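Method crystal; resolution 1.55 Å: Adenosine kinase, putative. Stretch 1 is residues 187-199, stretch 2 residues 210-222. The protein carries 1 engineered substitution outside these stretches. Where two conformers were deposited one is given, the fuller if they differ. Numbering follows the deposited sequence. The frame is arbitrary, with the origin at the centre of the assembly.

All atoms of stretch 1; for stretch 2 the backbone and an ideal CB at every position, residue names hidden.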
# COMPACT_ATOMS: atom_id res chain seq x y z
N ALA A 187 16.19 9.03 -0.17
CA ALA A 187 16.29 8.29 -1.43
C ALA A 187 17.26 8.99 -2.39
O ALA A 187 18.05 8.34 -3.07
CB ALA A 187 14.94 8.16 -2.08
N ARG A 188 17.24 10.33 -2.41
CA ARG A 188 18.21 11.06 -3.25
C ARG A 188 19.64 10.90 -2.74
O ARG A 188 20.55 10.64 -3.52
CB ARG A 188 17.84 12.55 -3.36
CG ARG A 188 16.47 12.77 -4.01
CD ARG A 188 16.56 12.59 -5.52
NE ARG A 188 15.27 12.80 -6.16
CZ ARG A 188 14.72 13.99 -6.42
NH1 ARG A 188 15.36 15.12 -6.10
NH2 ARG A 188 13.53 14.05 -6.97
N GLU A 189 19.81 11.02 -1.42
CA GLU A 189 21.10 10.87 -0.78
C GLU A 189 21.79 9.56 -1.13
O GLU A 189 22.99 9.54 -1.38
CB GLU A 189 20.98 11.01 0.76
CG GLU A 189 22.35 10.86 1.52
CD GLU A 189 22.17 10.84 3.05
OE1 GLU A 189 21.05 11.03 3.56
OE2 GLU A 189 23.18 10.70 3.76
N VAL A 190 21.02 8.47 -1.12
CA VAL A 190 21.60 7.15 -1.39
C VAL A 190 21.51 6.71 -2.86
O VAL A 190 21.82 5.56 -3.17
CB VAL A 190 20.98 6.08 -0.46
CG1 VAL A 190 21.14 6.48 1.00
CG2 VAL A 190 19.51 5.88 -0.77
N ASP A 191 21.11 7.61 -3.77
CA ASP A 191 20.92 7.26 -5.18
C ASP A 191 19.98 6.05 -5.30
O ASP A 191 20.26 5.10 -6.05
CB ASP A 191 22.25 6.97 -5.89
CG ASP A 191 22.10 6.95 -7.41
OD1 ASP A 191 21.23 7.68 -7.93
OD2 ASP A 191 22.85 6.21 -8.08
N GLY A 192 18.88 6.13 -4.58
CA GLY A 192 17.85 5.08 -4.49
C GLY A 192 16.65 5.48 -5.32
O GLY A 192 16.75 6.32 -6.24
N LEU A 193 15.54 4.83 -5.02
CA LEU A 193 14.26 5.05 -5.66
C LEU A 193 13.20 5.32 -4.64
O LEU A 193 13.15 4.66 -3.61
CB LEU A 193 13.85 3.80 -6.44
CG LEU A 193 14.51 3.98 -7.81
CD1 LEU A 193 15.32 2.77 -8.22
CD2 LEU A 193 13.50 4.43 -8.84
N PHE A 194 12.33 6.28 -4.93
CA PHE A 194 11.18 6.56 -4.10
C PHE A 194 9.91 6.25 -4.85
O PHE A 194 9.74 6.71 -5.99
CB PHE A 194 11.16 8.02 -3.64
CG PHE A 194 10.14 8.28 -2.57
CD1 PHE A 194 10.45 8.06 -1.23
CD2 PHE A 194 8.84 8.64 -2.91
CE1 PHE A 194 9.52 8.26 -0.24
CE2 PHE A 194 7.87 8.83 -1.90
CZ PHE A 194 8.21 8.61 -0.57
N MET A 195 9.03 5.48 -4.22
CA MET A 195 7.81 5.01 -4.85
C MET A 195 6.63 5.26 -3.92
O MET A 195 6.74 5.06 -2.72
CB MET A 195 7.89 3.51 -5.12
CG MET A 195 9.20 3.05 -5.71
SD MET A 195 9.21 1.26 -5.80
CE MET A 195 7.60 1.01 -6.54
N ILE A 196 5.52 5.67 -4.50
CA ILE A 196 4.28 5.82 -3.73
C ILE A 196 3.14 5.12 -4.44
O ILE A 196 3.16 4.98 -5.68
CB ILE A 196 3.87 7.29 -3.53
CG1 ILE A 196 3.76 8.05 -4.86
CG2 ILE A 196 4.81 7.97 -2.61
CD1 ILE A 196 3.46 9.50 -4.67
N ASN A 197 2.15 4.67 -3.67
CA ASN A 197 0.88 4.25 -4.23
C ASN A 197 -0.13 5.35 -3.93
O ASN A 197 -0.05 5.95 -2.88
CB ASN A 197 0.47 2.92 -3.58
CG ASN A 197 -0.93 2.45 -3.98
OD1 ASN A 197 -1.78 2.28 -3.12
ND2 ASN A 197 -1.16 2.26 -5.26
N LEU A 198 -1.08 5.57 -4.82
CA LEU A 198 -2.10 6.58 -4.57
C LEU A 198 -3.12 6.21 -3.49
O LEU A 198 -3.79 7.09 -2.95
CB LEU A 198 -2.79 6.97 -5.88
CG LEU A 198 -1.87 7.62 -6.93
CD1 LEU A 198 -2.71 8.14 -8.10
CD2 LEU A 198 -1.06 8.78 -6.27
N SER A 199 -3.25 4.90 -3.22
CA SER A 199 -4.04 4.32 -2.08
C SER A 199 -5.55 4.44 -2.12
O SER A 199 -6.25 3.44 -1.89
CB SER A 199 -3.56 4.86 -0.72
OG SER A 199 -2.22 4.47 -0.43
N UNK A 210 -0.59 17.64 0.34
CA UNK A 210 0.45 16.71 0.81
C UNK A 210 0.99 15.88 -0.35
O UNK A 210 2.20 15.70 -0.51
CB UNK A 210 -0.10 15.79 1.90
N UNK A 211 0.08 15.33 -1.15
CA UNK A 211 0.49 14.58 -2.32
C UNK A 211 1.35 15.44 -3.25
O UNK A 211 2.39 14.98 -3.75
CB UNK A 211 -0.74 14.05 -3.06
N UNK A 212 0.95 16.69 -3.45
CA UNK A 212 1.72 17.60 -4.30
C UNK A 212 3.13 17.86 -3.81
O UNK A 212 4.04 18.06 -4.62
CB UNK A 212 0.98 18.94 -4.42
N UNK A 213 3.32 17.89 -2.50
CA UNK A 213 4.65 18.09 -1.92
C UNK A 213 5.58 16.93 -2.25
O UNK A 213 6.79 17.12 -2.45
CB UNK A 213 4.55 18.26 -0.40
N UNK A 214 5.00 15.73 -2.30
CA UNK A 214 5.79 14.50 -2.44
C UNK A 214 6.03 14.09 -3.90
O UNK A 214 7.07 13.51 -4.22
CB UNK A 214 5.09 13.36 -1.70
N UNK A 215 5.11 14.42 -4.80
CA UNK A 215 5.22 13.92 -6.19
C UNK A 215 6.54 14.27 -6.93
O UNK A 215 7.08 13.42 -7.61
CB UNK A 215 4.05 14.48 -7.00
N UNK A 216 7.04 15.50 -6.78
CA UNK A 216 8.30 15.82 -7.49
C UNK A 216 9.45 14.87 -7.12
O UNK A 216 10.35 14.64 -7.93
CB UNK A 216 8.72 17.26 -7.18
N UNK A 217 9.43 14.34 -5.90
CA UNK A 217 10.50 13.46 -5.42
C UNK A 217 10.19 11.99 -5.72
O UNK A 217 10.95 11.10 -5.34
CB UNK A 217 10.71 13.65 -3.92
N UNK A 218 9.03 11.74 -6.34
CA UNK A 218 8.54 10.38 -6.52
C UNK A 218 8.98 9.86 -7.88
O UNK A 218 8.59 10.42 -8.92
CB UNK A 218 7.02 10.32 -6.39
N UNK A 219 9.80 8.81 -7.88
CA UNK A 219 10.16 8.16 -9.13
C UNK A 219 9.03 7.28 -9.71
O UNK A 219 8.72 7.41 -10.90
CB UNK A 219 11.41 7.31 -8.91
N UNK A 220 8.40 6.43 -8.88
CA UNK A 220 7.42 5.52 -9.42
C UNK A 220 6.09 5.78 -8.70
O UNK A 220 6.04 5.79 -7.47
CB UNK A 220 7.87 4.07 -9.27
N UNK A 221 5.05 6.02 -9.48
CA UNK A 221 3.72 6.20 -8.97
C UNK A 221 2.91 4.98 -9.39
O UNK A 221 2.85 4.65 -10.57
CB UNK A 221 3.10 7.50 -9.47
N UNK A 222 2.30 4.31 -8.41
CA UNK A 222 1.52 3.10 -8.67
C UNK A 222 0.08 3.39 -8.20
O UNK A 222 -0.13 4.02 -7.16
CB UNK A 222 2.11 1.88 -7.96

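Stretch 2 comes in as a helix, turns through a 3-10 segment, and leaves as a strand parallel to residues 193-197, so the rules change along its length. Position 210 is helical and its CB is out of reach of stretch 1; almost any helix-tolerant residue would serve, and it is Gln210.

At 211 CA-to-CB points toward stretch 1, but the ideal CB has nothing of it within 5.5 Å. A gap of that size beside Ile196 and Leu198 asks for a long apolar chain. Leu211 fills it, its CD1 lying 4.0 Å from Ile196 CD1 and 4.2 Å from Leu198 CD2.

Positions 212 and 213 are helical and out of reach of stretch 1, which leaves the choice free; they are Gly212 and Glu213.

The CB at 214 points toward stretch 1, 5.1 Å from Ile196 CD1 and 5.3 Å from Phe194 CE2. A mid-sized apolar residue suits this space, and Val214 places CG1 3.8 Å from Phe194 CE2 and 4.2 Å from Ile196 CG2.

At 215 the CB points away, so only a chain long enough to return could touch. Leu215 does, with CD2 3.7 Å from Ile196 CD1. Position 216, with phi -57°, accepts many residues, proline among them; Pro216 leaves its carbonyl O 3.4 Å from Arg188 NH2.

At 217 the CB points sideways, 4.2 Å from Arg188 NH2. A polar, acidic or aromatic chain could sit beside that guanidinium. Tyr217 sets its CD2 over one guanidinium face, 4.1 Å from Arg188 NH2, while a water accepts from Arg188 NH2 at 2.8 Å.

The CB at 218 is 4.0 Å from Ile196 CD1 and 4.3 Å from Phe194 CD2, so a small or branched residue is favoured. Thr218 fits: CG2 lies 3.4 Å from Ile196 CG1, and OG1, at the edge of the Phe194 ring, donates to Val214 O at 2.9 Å within its own stretch.

Position 219 points toward stretch 1, where the amide of Phe194 offers a donor. A short acceptor chain such as Asp or Asn would suit. Asp219 OD2 takes Phe194 N at 2.9 Å and 174°, nearly straight, while its own N gives a weak bond to Phe194 O at 2.8 Å.

From 220 the strands pair, and Ile196 bonds both ways: Ile196 N donates to the backbone O of 220 at 3.0 Å, and Ile196 O accepts from the backbone N of 222 at 2.9 Å. The CB at 220 is 3.9 Å from Met195 CG, a place for a beta-branched or other apolar residue; Ile220 keeps that CB contact.

At 221 the chain shares the sheet face of Ile196, with Leu198 CD2 near; an apolar chain fits. Ile221 brings CG2 4.1 Å from Leu198 CD2.

At 222 the face is again that of Met195 and Asn197, and a compact beta-branched residue suits. Val222 puts CG1 4.1 Å from Asn197 ND2, and its O accepts Leu198 N at 3.0 Å.

Stretch 2 (210-222) QLGEVLPYTDIIV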
# COMPACT_ATOMS: atom_id res chain seq x y z
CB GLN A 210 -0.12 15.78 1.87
CG GLN A 210 -0.46 16.53 3.17
CD GLN A 210 -1.92 16.97 3.24
OE1 GLN A 210 -2.57 17.26 2.24
NE2 GLN A 210 -2.43 17.01 4.45
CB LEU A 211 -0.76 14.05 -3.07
CG LEU A 211 -0.50 13.23 -4.33
CD1 LEU A 211 0.35 12.00 -4.06
CD2 LEU A 211 -1.86 12.81 -4.99
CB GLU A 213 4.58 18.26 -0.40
CG GLU A 213 4.20 19.64 0.06
CD GLU A 213 4.65 19.90 1.47
OE1 GLU A 213 5.87 20.04 1.69
OE2 GLU A 213 3.78 20.00 2.35
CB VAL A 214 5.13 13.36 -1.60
CG1 VAL A 214 5.67 11.97 -1.91
CG2 VAL A 214 5.28 13.67 -0.08
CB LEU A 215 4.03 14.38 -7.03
CG LEU A 215 2.74 13.64 -6.68
CD1 LEU A 215 1.61 14.45 -7.34
CD2 LEU A 215 2.79 12.22 -7.16
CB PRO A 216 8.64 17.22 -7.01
CG PRO A 216 7.35 17.79 -6.50
CD PRO A 216 6.56 16.63 -5.97
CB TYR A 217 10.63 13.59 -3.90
CG TYR A 217 11.09 14.89 -3.30
CD1 TYR A 217 10.17 15.80 -2.76
CD2 TYR A 217 12.46 15.17 -3.18
CE1 TYR A 217 10.61 16.98 -2.16
CE2 TYR A 217 12.90 16.33 -2.58
CZ TYR A 217 11.98 17.24 -2.07
OH TYR A 217 12.44 18.39 -1.46
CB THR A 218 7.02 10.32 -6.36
OG1 THR A 218 6.68 10.75 -5.02
CG2 THR A 218 6.53 8.89 -6.55
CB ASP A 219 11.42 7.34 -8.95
CG ASP A 219 12.54 8.16 -8.36
OD1 ASP A 219 13.04 9.09 -9.02
OD2 ASP A 219 12.94 7.88 -7.23
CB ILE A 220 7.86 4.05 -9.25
CG1 ILE A 220 9.25 3.83 -9.88
CG2 ILE A 220 6.80 3.11 -9.83
CD1 ILE A 220 9.54 2.39 -10.26
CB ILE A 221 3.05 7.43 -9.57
CG1 ILE A 221 3.86 8.71 -9.27
CG2 ILE A 221 1.58 7.50 -9.08
CD1 ILE A 221 3.45 9.91 -10.09
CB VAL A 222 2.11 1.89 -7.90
CG1 VAL A 222 1.27 0.62 -8.13
CG2 VAL A 222 3.53 1.63 -8.37
O HOH W 1 12.87 11.30 -7.28
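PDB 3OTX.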